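Piwi domain-containing protein (Vanderwaltozyma polyspora, PDB 5THE) is a budding-yeast Argonaute, here its C-terminal lobe bound to RNA, that probably uses a guide RNA to select and cleave matching target RNAs. Local coordinates at residues S173-L178 and K204-L209; G212-C217 and D540-V545. One frame throughout, in Å; residues are numbered along the deposited sequence.

Contact 1. Residues S173-L178 and K204-L209; sequences SLLNLL and KYITDL. With nucleotides of chain B.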
loop_
_atom_site.group_PDB
_atom_site.type_symbol
_atom_site.label_atom_id
_atom_site.label_comp_id
_atom_site.label_asym_id
_atom_site.label_seq_id
_atom_site.Cartn_x
_atom_site.Cartn_y
_atom_site.Cartn_z
ATOM N N SER A 173 18.291 -26.112 3.462
ATOM C CA SER A 173 17.105 -26.865 3.862
ATOM C C SER A 173 15.840 -26.221 3.320
ATOM O O SER A 173 14.946 -26.916 2.826
ATOM C CB SER A 173 17.015 -26.966 5.384
ATOM O OG SER A 173 18.189 -27.523 5.928
ATOM N N LEU A 174 15.736 -24.892 3.430
ATOM C CA LEU A 174 14.529 -24.206 2.986
ATOM C C LEU A 174 14.374 -24.304 1.474
ATOM O O LEU A 174 13.273 -24.549 0.972
ATOM C CB LEU A 174 14.561 -22.740 3.434
ATOM C CG LEU A 174 13.340 -21.911 3.010
ATOM C CD1 LEU A 174 12.084 -22.403 3.730
ATOM C CD2 LEU A 174 13.558 -20.409 3.232
ATOM N N LEU A 175 15.471 -24.121 0.737
ATOM C CA LEU A 175 15.445 -24.295 -0.711
ATOM C C LEU A 175 14.898 -25.656 -1.089
ATOM O O LEU A 175 14.089 -25.776 -2.015
ATOM C CB LEU A 175 16.847 -24.123 -1.287
ATOM C CG LEU A 175 17.373 -22.693 -1.309
ATOM C CD1 LEU A 175 18.780 -22.663 -1.874
ATOM C CD2 LEU A 175 16.440 -21.804 -2.110
ATOM N N ASN A 176 15.332 -26.697 -0.380
ATOM C CA ASN A 176 14.798 -28.026 -0.637
ATOM C C ASN A 176 13.318 -28.091 -0.291
ATOM O O ASN A 176 12.525 -28.711 -1.011
ATOM C CB ASN A 176 15.581 -29.067 0.158
ATOM C CG ASN A 176 15.130 -30.472 -0.151
ATOM O OD1 ASN A 176 15.414 -30.998 -1.227
ATOM N ND2 ASN A 176 14.407 -31.084 0.781
ATOM N N LEU A 177 12.929 -27.449 0.812
ATOM C CA LEU A 177 11.531 -27.427 1.215
ATOM C C LEU A 177 10.664 -26.740 0.163
ATOM O O LEU A 177 9.568 -27.216 -0.156
ATOM C CB LEU A 177 11.414 -26.728 2.570
ATOM C CG LEU A 177 10.103 -26.791 3.347
ATOM C CD1 LEU A 177 10.367 -26.475 4.815
ATOM C CD2 LEU A 177 9.052 -25.829 2.774
ATOM N N LEU A 178 11.134 -25.618 -0.386
ATOM C CA LEU A 178 10.309 -24.852 -1.317
ATOM C C LEU A 178 10.110 -25.592 -2.639
ATOM O O LEU A 178 9.010 -25.582 -3.198
ATOM C CB LEU A 178 10.927 -23.475 -1.550
ATOM C CG LEU A 178 10.932 -22.616 -0.285
ATOM C CD1 LEU A 178 11.517 -21.252 -0.568
ATOM C CD2 LEU A 178 9.522 -22.494 0.265
ATOM N N LYS A 204 12.458 -13.286 2.204
ATOM C CA LYS A 204 11.653 -12.739 1.121
ATOM C C LYS A 204 12.360 -12.889 -0.218
ATOM O O LYS A 204 11.725 -13.200 -1.232
ATOM C CB LYS A 204 11.318 -11.279 1.417
ATOM C CG LYS A 204 10.432 -11.116 2.661
ATOM C CD LYS A 204 9.105 -11.876 2.504
ATOM C CE LYS A 204 8.109 -11.467 3.585
ATOM N NZ LYS A 204 6.785 -12.179 3.453
ATOM N N TYR A 205 13.679 -12.697 -0.232
ATOM C CA TYR A 205 14.445 -12.884 -1.455
ATOM C C TYR A 205 14.261 -14.289 -2.008
ATOM O O TYR A 205 14.032 -14.474 -3.205
ATOM C CB TYR A 205 15.912 -12.610 -1.171
ATOM C CG TYR A 205 16.838 -12.855 -2.331
ATOM C CD1 TYR A 205 16.970 -11.913 -3.337
ATOM C CD2 TYR A 205 17.610 -14.010 -2.400
ATOM C CE1 TYR A 205 17.836 -12.113 -4.391
ATOM C CE2 TYR A 205 18.479 -14.224 -3.455
ATOM C CZ TYR A 205 18.584 -13.267 -4.448
ATOM O OH TYR A 205 19.439 -13.449 -5.508
ATOM N N ILE A 206 14.354 -15.293 -1.142
ATOM C CA ILE A 206 14.169 -16.668 -1.578
ATOM C C ILE A 206 12.715 -16.926 -1.933
ATOM O O ILE A 206 12.404 -17.466 -3.001
ATOM C CB ILE A 206 14.649 -17.627 -0.483
ATOM C CG1 ILE A 206 16.172 -17.536 -0.329
ATOM C CG2 ILE A 206 14.215 -19.035 -0.785
ATOM C CD1 ILE A 206 16.657 -18.116 1.002
ATOM N N THR A 207 11.802 -16.549 -1.039
ATOM C CA THR A 207 10.438 -17.041 -1.161
ATOM C C THR A 207 9.616 -16.207 -2.139
ATOM O O THR A 207 8.874 -16.774 -2.951
ATOM C CB THR A 207 9.789 -17.086 0.216
ATOM O OG1 THR A 207 10.715 -17.690 1.132
ATOM C CG2 THR A 207 8.520 -17.923 0.172
ATOM N N ASP A 208 9.721 -14.874 -2.079
ATOM C CA ASP A 208 9.054 -14.043 -3.083
ATOM C C ASP A 208 9.783 -14.131 -4.415
ATOM O O ASP A 208 9.209 -14.512 -5.441
ATOM C CB ASP A 208 9.000 -12.567 -2.667
ATOM C CG ASP A 208 8.185 -12.295 -1.414
ATOM O OD1 ASP A 208 7.390 -13.155 -0.955
ATOM O OD2 ASP A 208 8.351 -11.164 -0.895
ATOM N N LEU A 209 11.062 -13.762 -4.417
ATOM C CA LEU A 209 11.723 -13.467 -5.680
ATOM C C LEU A 209 12.150 -14.742 -6.408
ATOM O O LEU A 209 11.893 -14.892 -7.606
ATOM C CB LEU A 209 12.905 -12.526 -5.421
ATOM C CG LEU A 209 13.721 -12.071 -6.629
ATOM C CD1 LEU A 209 14.277 -10.709 -6.350
ATOM C CD2 LEU A 209 14.849 -13.068 -6.916
ATOM O OP3 U B 1 5.928 -8.992 5.397
ATOM P P U B 1 5.364 -10.022 6.291
ATOM O OP1 U B 1 5.576 -11.364 5.698
ATOM O OP2 U B 1 3.989 -9.648 6.659
ATOM O "O5'" U B 1 6.230 -10.025 7.611
ATOM C "C5'" U B 1 6.000 -9.087 8.653
ATOM C "C4'" U B 1 6.609 -9.603 9.921
ATOM O "O4'" U B 1 8.055 -9.708 9.756
ATOM C "C3'" U B 1 6.368 -8.756 11.162
ATOM O "O3'" U B 1 6.097 -9.623 12.264
ATOM C "C2'" U B 1 7.701 -8.031 11.362
ATOM O "O2'" U B 1 7.981 -7.669 12.697
ATOM C "C1'" U B 1 8.706 -9.056 10.833
ATOM N N1 U B 1 9.952 -8.445 10.328
ATOM C C2 U B 1 11.141 -8.848 10.883
ATOM O O2 U B 1 11.182 -9.703 11.742
ATOM N N3 U B 1 12.273 -8.236 10.394
ATOM C C4 U B 1 12.318 -7.269 9.406
ATOM O O4 U B 1 13.410 -6.812 9.052
ATOM C C5 U B 1 11.042 -6.887 8.884
ATOM C C6 U B 1 9.932 -7.469 9.358
#

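Contact 2. Residues G212-C217 and D540-V545; sequences GALNSC and DNIKSV. With nucleotides of chain B.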
loop_
_atom_site.group_PDB
_atom_site.type_symbol
_atom_site.label_atom_id
_atom_site.label_comp_id
_atom_site.label_asym_id
_atom_site.label_seq_id
_atom_site.Cartn_x
_atom_site.Cartn_y
_atom_site.Cartn_z
ATOM N N GLY A 212 8.508 -17.343 -5.796
ATOM C CA GLY A 212 7.154 -16.843 -5.980
ATOM C C GLY A 212 6.142 -17.628 -5.176
ATOM O O GLY A 212 5.039 -17.895 -5.667
ATOM N N ALA A 213 6.501 -18.034 -3.958
ATOM C CA ALA A 213 5.587 -18.757 -3.083
ATOM C C ALA A 213 4.965 -17.772 -2.096
ATOM O O ALA A 213 5.663 -16.925 -1.535
ATOM C CB ALA A 213 6.305 -19.887 -2.344
ATOM N N LEU A 214 3.648 -17.860 -1.923
ATOM C CA LEU A 214 2.956 -17.002 -0.969
ATOM C C LEU A 214 3.458 -17.278 0.443
ATOM O O LEU A 214 3.566 -18.432 0.860
ATOM C CB LEU A 214 1.445 -17.241 -1.047
ATOM C CG LEU A 214 0.742 -16.866 -2.351
ATOM C CD1 LEU A 214 -0.760 -16.977 -2.138
ATOM C CD2 LEU A 214 1.123 -15.443 -2.813
ATOM N N ASN A 215 3.746 -16.216 1.190
ATOM C CA ASN A 215 4.262 -16.404 2.534
ATOM C C ASN A 215 4.044 -15.135 3.340
ATOM O O ASN A 215 4.046 -14.031 2.794
ATOM C CB ASN A 215 5.763 -16.756 2.521
ATOM C CG ASN A 215 6.635 -15.583 2.085
ATOM O OD1 ASN A 215 7.282 -14.929 2.913
ATOM N ND2 ASN A 215 6.639 -15.294 0.780
ATOM N N SER A 216 3.898 -15.309 4.648
ATOM C CA SER A 216 3.943 -14.216 5.602
ATOM C C SER A 216 4.893 -14.591 6.730
ATOM O O SER A 216 5.065 -15.770 7.060
ATOM C CB SER A 216 2.548 -13.898 6.194
ATOM O OG SER A 216 1.604 -13.608 5.177
ATOM N N CYS A 217 5.502 -13.578 7.319
ATOM C CA CYS A 217 6.311 -13.752 8.508
ATOM C C CYS A 217 5.564 -13.284 9.742
ATOM O O CYS A 217 4.744 -12.366 9.704
ATOM C CB CYS A 217 7.622 -12.978 8.412
ATOM S SG CYS A 217 8.646 -13.592 7.110
ATOM N N ASP A 540 7.509 -14.788 -12.021
ATOM C CA ASP A 540 6.246 -14.462 -12.691
ATOM C C ASP A 540 5.011 -14.902 -11.904
ATOM O O ASP A 540 3.930 -14.334 -12.113
ATOM C CB ASP A 540 6.201 -15.093 -14.085
ATOM C CG ASP A 540 6.917 -14.259 -15.131
ATOM O OD1 ASP A 540 7.209 -13.074 -14.859
ATOM O OD2 ASP A 540 7.178 -14.786 -16.234
ATOM N N ASN A 541 5.144 -15.905 -11.018
ATOM C CA ASN A 541 4.021 -16.361 -10.194
ATOM C C ASN A 541 3.370 -15.209 -9.439
ATOM O O ASN A 541 2.152 -15.198 -9.236
ATOM C CB ASN A 541 4.485 -17.405 -9.164
ATOM C CG ASN A 541 4.729 -18.778 -9.760
ATOM O OD1 ASN A 541 4.189 -19.124 -10.810
ATOM N ND2 ASN A 541 5.537 -19.582 -9.071
ATOM N N ILE A 542 4.170 -14.247 -8.979
ATOM C CA ILE A 542 3.661 -13.263 -8.044
ATOM C C ILE A 542 3.685 -11.853 -8.612
ATOM O O ILE A 542 3.369 -10.906 -7.897
ATOM C CB ILE A 542 4.415 -13.323 -6.700
ATOM C CG1 ILE A 542 5.914 -13.172 -6.917
ATOM C CG2 ILE A 542 4.096 -14.620 -5.952
ATOM C CD1 ILE A 542 6.602 -12.651 -5.672
ATOM N N LYS A 543 4.029 -11.689 -9.890
ATOM C CA LYS A 543 4.054 -10.345 -10.460
ATOM C C LYS A 543 2.683 -9.680 -10.401
ATOM O O LYS A 543 2.592 -8.450 -10.322
ATOM C CB LYS A 543 4.587 -10.393 -11.896
ATOM C CG LYS A 543 5.871 -9.584 -12.072
ATOM C CD LYS A 543 6.696 -10.041 -13.268
ATOM C CE LYS A 543 8.006 -9.259 -13.374
ATOM N NZ LYS A 543 7.794 -7.818 -13.751
ATOM N N SER A 544 1.607 -10.465 -10.397
ATOM C CA SER A 544 0.263 -9.927 -10.260
ATOM C C SER A 544 -0.268 -10.053 -8.839
ATOM O O SER A 544 -1.473 -9.923 -8.620
ATOM C CB SER A 544 -0.689 -10.617 -11.241
ATOM O OG SER A 544 -0.228 -10.455 -12.567
ATOM N N VAL A 545 0.601 -10.303 -7.875
ATOM C CA VAL A 545 0.208 -10.506 -6.489
ATOM C C VAL A 545 0.775 -9.369 -5.658
ATOM O O VAL A 545 1.861 -8.854 -5.952
ATOM C CB VAL A 545 0.709 -11.876 -5.982
ATOM C CG1 VAL A 545 0.417 -12.054 -4.492
ATOM C CG2 VAL A 545 0.087 -13.004 -6.819
ATOM O OP3 U B 1 5.928 -8.992 5.397
ATOM P P U B 1 5.364 -10.022 6.291
ATOM O OP1 U B 1 5.576 -11.364 5.698
ATOM O OP2 U B 1 3.989 -9.648 6.659
ATOM O "O5'" U B 1 6.230 -10.025 7.611
ATOM C "C5'" U B 1 6.000 -9.087 8.653
ATOM C "C4'" U B 1 6.609 -9.603 9.921
ATOM O "O4'" U B 1 8.055 -9.708 9.756
ATOM C "C3'" U B 1 6.368 -8.756 11.162
ATOM O "O3'" U B 1 6.097 -9.623 12.264
ATOM C "C2'" U B 1 7.701 -8.031 11.362
ATOM O "O2'" U B 1 7.981 -7.669 12.697
ATOM C "C1'" U B 1 8.706 -9.056 10.833
ATOM N N1 U B 1 9.952 -8.445 10.328
ATOM C C2 U B 1 11.141 -8.848 10.883
ATOM O O2 U B 1 11.182 -9.703 11.742
ATOM N N3 U B 1 12.273 -8.236 10.394
ATOM C C4 U B 1 12.318 -7.269 9.406
ATOM O O4 U B 1 13.410 -6.812 9.052
ATOM C C5 U B 1 11.042 -6.887 8.884
ATOM C C6 U B 1 9.932 -7.469 9.358
#

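Contact 1. Residues S173-L178 and K204-L209
Ile-206 pushes its CG2 methyl in among three leucines of the facing helix. Its CG1 stands beside the backbone N (chi1 -68°), which leaves CG2 anti to that N and aimed at the leucines. Leu-178 comes closest, with CD1 3.5 Å from Ile-206 CG2, a tight carbon contact. Leu-175 CD2 meets the same Ile-206 methyl at 3.8 Å. Both leucine side chains cross the isoleucine at about a right angle. Leu-174 CD2 lies farther off, 4.3 Å from Ile-206 CG2. Thr-207 adds to the packing, with OG1 4.0 Å from Leu-178 CD1. That hydroxyl is hydrogen-bonded to Tyr-189 OH and Leu-203 O, so a polar group sits satisfied beside the apolar patch.

Lys-204 serves the RNA rather than the leucines. Its NZ gives a hydrogen bond of 2.7 Å to OP1 of U1 of chain B, and another to Asn-215 OD1. A methionine in its place would probably leave the phosphate without this positive charge and Asn-215 OD1 without this donor.

The two helices run nearly parallel, 12° apart, with segment axes 11.1 Å from each other. Both pack against the parallel sheet that holds strand 185-191, consistent with an Argonaute MID domain. Phe-211 packs on Leu-175 and Leu-178, and helix 490-515 covers Tyr-205, Asp-208 and Leu-209.

Contact 2. Residues G212-C217 and D540-V545
Gly-212 and Asn-541 bring the two backbones together, with their CA atoms 5.3 Å apart. Gly-212 is the first residue to leave helical geometry after helix 197-210, and its phi is positive (61°). A side chain here would point at the other segment, and its CB would lie 2.9 Å from Asn-541 CB, a clash. Glycine therefore suits both the backbone turn and the close approach. In 540-545, Ile-542 to Val-545 form a type I beta turn, closed by Val-545 N to Ile-542 O at 2.8 Å. No hydrogen bond joins the two segments.

The contact is van der Waals packing. Gly-212 O lies 3.4 Å from Ile-542 CG2 and 3.6 Å from Asn-541 CB. Ile-542 holds CG1 between the backbone N and the carbonyl carbon (chi1 55°). This turns CG2 anti to the carbonyl carbon, where it meets Gly-212 O, while CG1 lies by Gly-212 CA. Leu-214 CD2 packs on Val-545 CG1 at 3.8 Å, the two side chains crossing obliquely.

Further on, residues 212-217 lead to the RNA. Asn-215 ND2 bonds back to Ala-213 O at 3.0 Å, fairly straight (158°) and near its own amide plane. A second bond from ND2 goes to Asp-208 OD1, which helps fix the rotation of the amide. Cys-217 N then donates to OP1 of U1 of chain B at 2.7 Å, consistent with the 5'-phosphate pocket of an Argonaute MID domain.

Strand 215-219 runs parallel to strand 185-191, and helix 197-210 connects the two. The 540-545 loop lies near the chain's C-terminus, with Ile-542 touching Asp-208 of that helix and Lys-543 and Ser-544 touching helix 320-329.

Both contacts involve the same run of chain, since helix 197-210 leads through Gly-212 into strand 215-219. Contact 1 is buried and joins two helices by branched side chains. Contact 2 is only partly buried and sets a helix exit and strand start against a loop from the far end of the sequence, through a glycine backbone and a few apolar side chains. Neither has a hydrogen bond across its segments. Polar bonds tie the two contacts together, as Asn-215 of contact 2 joins two charged residues of contact 1. Asp-208 O also packs on Ile-542 CD1. Lys-204 of contact 1 and Cys-217 N of contact 2 both reach OP1 of U1 of chain B.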